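Local coordinates for protein phage SAM lyase Svi3-3 (Bacteriophage sp., PDB 6ZNB) that probably cleaves S-adenosylmethionine as a phage-encoded SAM lyase, releasing 5'-methylthioadenosine and homoserine lactone, at residues Arg14-Leu19 with Ile108-Glu113. Sequence-based numbering, arbitrary orientation.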
ATOM      1  N   ARG A  14       2.858   1.564 -10.515  1.00 60.77           N
ATOM      2  CA  ARG A  14       2.582   2.508  -9.443  1.00 61.52           C
ATOM      3  C   ARG A  14       3.236   3.841  -9.775  1.00 59.05           C
ATOM      4  O   ARG A  14       4.419   3.886 -10.124  1.00 58.08           O
ATOM      5  CB  ARG A  14       3.077   1.980  -8.091  1.00 65.90           C
ATOM      6  CG  ARG A  14       2.541   0.597  -7.746  1.00 69.64           C
ATOM      7  CD  ARG A  14       2.340   0.411  -6.252  1.00 71.21           C
ATOM      8  NE  ARG A  14       3.529   0.765  -5.481  1.00 76.80           N
ATOM      9  CZ  ARG A  14       3.859   0.202  -4.324  1.00 78.76           C
ATOM     10  NH1 ARG A  14       3.091  -0.746  -3.802  1.00 82.00           N
ATOM     11  NH2 ARG A  14       4.960   0.583  -3.689  1.00 82.44           N
ATOM     12  N   ILE A  15       2.460   4.918  -9.676  1.00 56.15           N
ATOM     13  CA  ILE A  15       2.922   6.266  -9.986  1.00 55.94           C
ATOM     14  C   ILE A  15       2.736   7.133  -8.751  1.00 54.97           C
ATOM     15  O   ILE A  15       1.630   7.210  -8.201  1.00 53.93           O
ATOM     16  CB  ILE A  15       2.171   6.863 -11.189  1.00 55.63           C
ATOM     17  CG1 ILE A  15       2.432   6.035 -12.448  1.00 56.09           C
ATOM     18  CG2 ILE A  15       2.579   8.312 -11.405  1.00 55.32           C
ATOM     19  CD1 ILE A  15       1.512   6.377 -13.600  1.00 57.34           C
ATOM     20  N   PHE A  16       3.813   7.787  -8.321  1.00 55.04           N
ATOM     21  CA  PHE A  16       3.808   8.641  -7.139  1.00 54.51           C
ATOM     22  C   PHE A  16       3.890  10.096  -7.581  1.00 52.70           C
ATOM     23  O   PHE A  16       4.835  10.486  -8.274  1.00 54.94           O
ATOM     24  CB  PHE A  16       4.969   8.289  -6.210  1.00 55.18           C
ATOM     25  CG  PHE A  16       5.023   6.836  -5.837  1.00 55.30           C
ATOM     26  CD1 PHE A  16       5.741   5.934  -6.606  1.00 55.01           C
ATOM     27  CD2 PHE A  16       4.350   6.368  -4.719  1.00 57.12           C
ATOM     28  CE1 PHE A  16       5.788   4.594  -6.267  1.00 55.97           C
ATOM     29  CE2 PHE A  16       4.395   5.030  -4.375  1.00 58.03           C
ATOM     30  CZ  PHE A  16       5.115   4.141  -5.150  1.00 57.10           C
ATOM     31  N   VAL A  17       2.901  10.892  -7.180  1.00 51.34           N
ATOM     32  CA  VAL A  17       2.788  12.288  -7.586  1.00 50.44           C
ATOM     33  C   VAL A  17       2.663  13.151  -6.340  1.00 49.54           C
ATOM     34  O   VAL A  17       1.775  12.925  -5.512  1.00 51.19           O
ATOM     35  CB  VAL A  17       1.582  12.520  -8.517  1.00 47.99           C
ATOM     36  CG1 VAL A  17       1.532  13.970  -8.964  1.00 49.63           C
ATOM     37  CG2 VAL A  17       1.649  11.589  -9.718  1.00 47.11           C
ATOM     38  N   GLY A  18       3.546  14.143  -6.214  1.00 51.24           N
ATOM     39  CA  GLY A  18       3.439  15.103  -5.136  1.00 51.00           C
ATOM     40  C   GLY A  18       2.365  16.142  -5.399  1.00 54.15           C
ATOM     41  O   GLY A  18       1.848  16.287  -6.506  1.00 53.95           O
ATOM     42  N   LEU A  19       2.025  16.888  -4.346  1.00 56.41           N
ATOM     43  CA  LEU A  19       0.978  17.900  -4.427  1.00 59.59           C
ATOM     44  C   LEU A  19       1.489  19.310  -4.151  1.00 66.32           C
ATOM     45  O   LEU A  19       0.677  20.230  -4.003  1.00 67.82           O
ATOM     46  CB  LEU A  19      -0.161  17.558  -3.463  1.00 57.68           C
ATOM     47  CG  LEU A  19      -0.832  16.205  -3.706  1.00 55.52           C
ATOM     48  CD1 LEU A  19      -1.969  15.974  -2.721  1.00 56.58           C
ATOM     49  CD2 LEU A  19      -1.328  16.101  -5.140  1.00 51.97           C
ATOM     50  N   ILE A 108       7.967   9.513  -9.993  1.00 56.07           N
ATOM     51  CA  ILE A 108       8.485   8.151 -10.001  1.00 55.90           C
ATOM     52  C   ILE A 108       7.454   7.229 -10.633  1.00 55.36           C
ATOM     53  O   ILE A 108       6.254   7.322 -10.349  1.00 57.31           O
ATOM     54  CB  ILE A 108       8.846   7.691  -8.575  1.00 56.61           C
ATOM     55  CG1 ILE A 108       9.947   8.576  -7.995  1.00 56.00           C
ATOM     56  CG2 ILE A 108       9.291   6.237  -8.578  1.00 56.85           C
ATOM     57  CD1 ILE A 108      11.266   8.453  -8.723  1.00 58.12           C
ATOM     58  N   VAL A 109       7.923   6.341 -11.507  1.00 54.92           N
ATOM     59  CA  VAL A 109       7.093   5.324 -12.140  1.00 57.39           C
ATOM     60  C   VAL A 109       7.744   3.971 -11.898  1.00 62.07           C
ATOM     61  O   VAL A 109       8.935   3.792 -12.179  1.00 65.04           O
ATOM     62  CB  VAL A 109       6.916   5.581 -13.647  1.00 58.24           C
ATOM     63  CG1 VAL A 109       6.134   4.450 -14.287  1.00 59.39           C
ATOM     64  CG2 VAL A 109       6.219   6.910 -13.876  1.00 59.11           C
ATOM     65  N   GLU A 110       6.967   3.023 -11.380  1.00 68.07           N
ATOM     66  CA  GLU A 110       7.478   1.716 -10.987  1.00 72.61           C
ATOM     67  C   GLU A 110       6.594   0.638 -11.594  1.00 68.29           C
ATOM     68  O   GLU A 110       5.407   0.548 -11.266  1.00 65.38           O
ATOM     69  CB  GLU A 110       7.530   1.593  -9.461  1.00 80.27           C
ATOM     70  CG  GLU A 110       7.560   0.176  -8.922  1.00 87.75           C
ATOM     71  CD  GLU A 110       7.343   0.136  -7.421  1.00 97.20           C
ATOM     72  OE1 GLU A 110       7.570   1.173  -6.761  1.00101.15           O
ATOM     73  OE2 GLU A 110       6.939  -0.925  -6.901  1.00104.20           O
ATOM     74  N   ILE A 111       7.169  -0.168 -12.482  1.00 64.71           N
ATOM     75  CA  ILE A 111       6.449  -1.253 -13.139  1.00 64.74           C
ATOM     76  C   ILE A 111       6.668  -2.541 -12.361  1.00 63.07           C
ATOM     77  O   ILE A 111       7.794  -2.860 -11.959  1.00 63.26           O
ATOM     78  CB  ILE A 111       6.901  -1.405 -14.604  1.00 63.78           C
ATOM     79  CG1 ILE A 111       7.089  -0.031 -15.256  1.00 61.44           C
ATOM     80  CG2 ILE A 111       5.895  -2.237 -15.387  1.00 64.59           C
ATOM     81  CD1 ILE A 111       5.796   0.654 -15.636  1.00 55.68           C
ATOM     82  N   GLN A 112       5.588  -3.286 -12.152  1.00 65.72           N
ATOM     83  CA  GLN A 112       5.619  -4.543 -11.422  1.00 68.85           C
ATOM     84  C   GLN A 112       5.034  -5.655 -12.281  1.00 73.07           C
ATOM     85  O   GLN A 112       4.271  -5.404 -13.219  1.00 74.14           O
ATOM     86  CB  GLN A 112       4.826  -4.452 -10.111  1.00 70.74           C
ATOM     87  CG  GLN A 112       5.282  -3.360  -9.154  1.00 69.96           C
ATOM     88  CD  GLN A 112       4.506  -3.379  -7.846  1.00 72.22           C
ATOM     89  OE1 GLN A 112       3.999  -4.420  -7.425  1.00 75.40           O
ATOM     90  NE2 GLN A 112       4.408  -2.224  -7.199  1.00 72.12           N
ATOM     91  N   GLU A 113       5.403  -6.890 -11.951  1.00 78.28           N
ATOM     92  CA  GLU A 113       4.774  -8.081 -12.508  1.00 83.72           C
ATOM     93  C   GLU A 113       4.635  -9.094 -11.381  1.00 80.94           C
ATOM     94  O   GLU A 113       5.636  -9.518 -10.796  1.00 82.45           O
ATOM     95  CB  GLU A 113       5.582  -8.666 -13.669  1.00 91.96           C
ATOM     96  CG  GLU A 113       4.787  -9.671 -14.499  1.00100.96           C
ATOM     97  CD  GLU A 113       5.544 -10.950 -14.806  1.00111.42           C
ATOM     98  OE1 GLU A 113       4.879 -11.980 -15.049  1.00117.96           O
ATOM     99  OE2 GLU A 113       6.791 -10.927 -14.833  1.00114.56           O
TER
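Parts of two neighbouring strands of the antiparallel sheet, 11-21 and 106-113, illustrate how a two-faced sheet sorts its side chains while the backbone sets the register. Arg14 and Glu110 form a hydrogen-bonded pair: Arg14 N donates to Glu110 O at 2.8 Å, and Glu110 N returns a bond to Arg14 O at 3.0 Å. One step along, Ile15 faces Val109 as a non-hydrogen-bonded pair; then Phe16 N reaches Ile108 O at 3.2 Å, nearly straight (167°). The same carbonyl oxygen also receives a CA-H...O contact from Ile15.

Ile15 and Val109 lie alongside each other on the face covered by helix 84-101, with Ile15 CG1 4.1 Å from Val109 CG2; both also touch its Val91. The other face carries a mixed group: Arg14, Glu110, Phe16 and Ile108, partly exposed, with buried Gln112 beside them. Arg14 bends at its second and third torsions; its guanidinium and the Gln112 amide are turned 70° apart, with Gln112 NE2 3.4 Å above one guanidinium face, toward the rim. Gln112 NE2 also bonds weakly to Glu110 OE2. With chi1 at 159°, Glu110 CG is turned away from its own N, and the extended chain runs beside Arg14. Glu110 OE1 lies at the Phe16 ring edge, near its plane, 3.9 Å from Phe16 CE1, while Ile108 CG2 meets the ring at CD1.

No guanidinium N-H of Arg14 points at Glu110 OE2, which stays 4.1 Å from Arg14 NE, well out of the guanidinium plane. The attraction is probably diffuse, leaving directional cohesion to the backbone bonds and helix-side burial to the aliphatic pair.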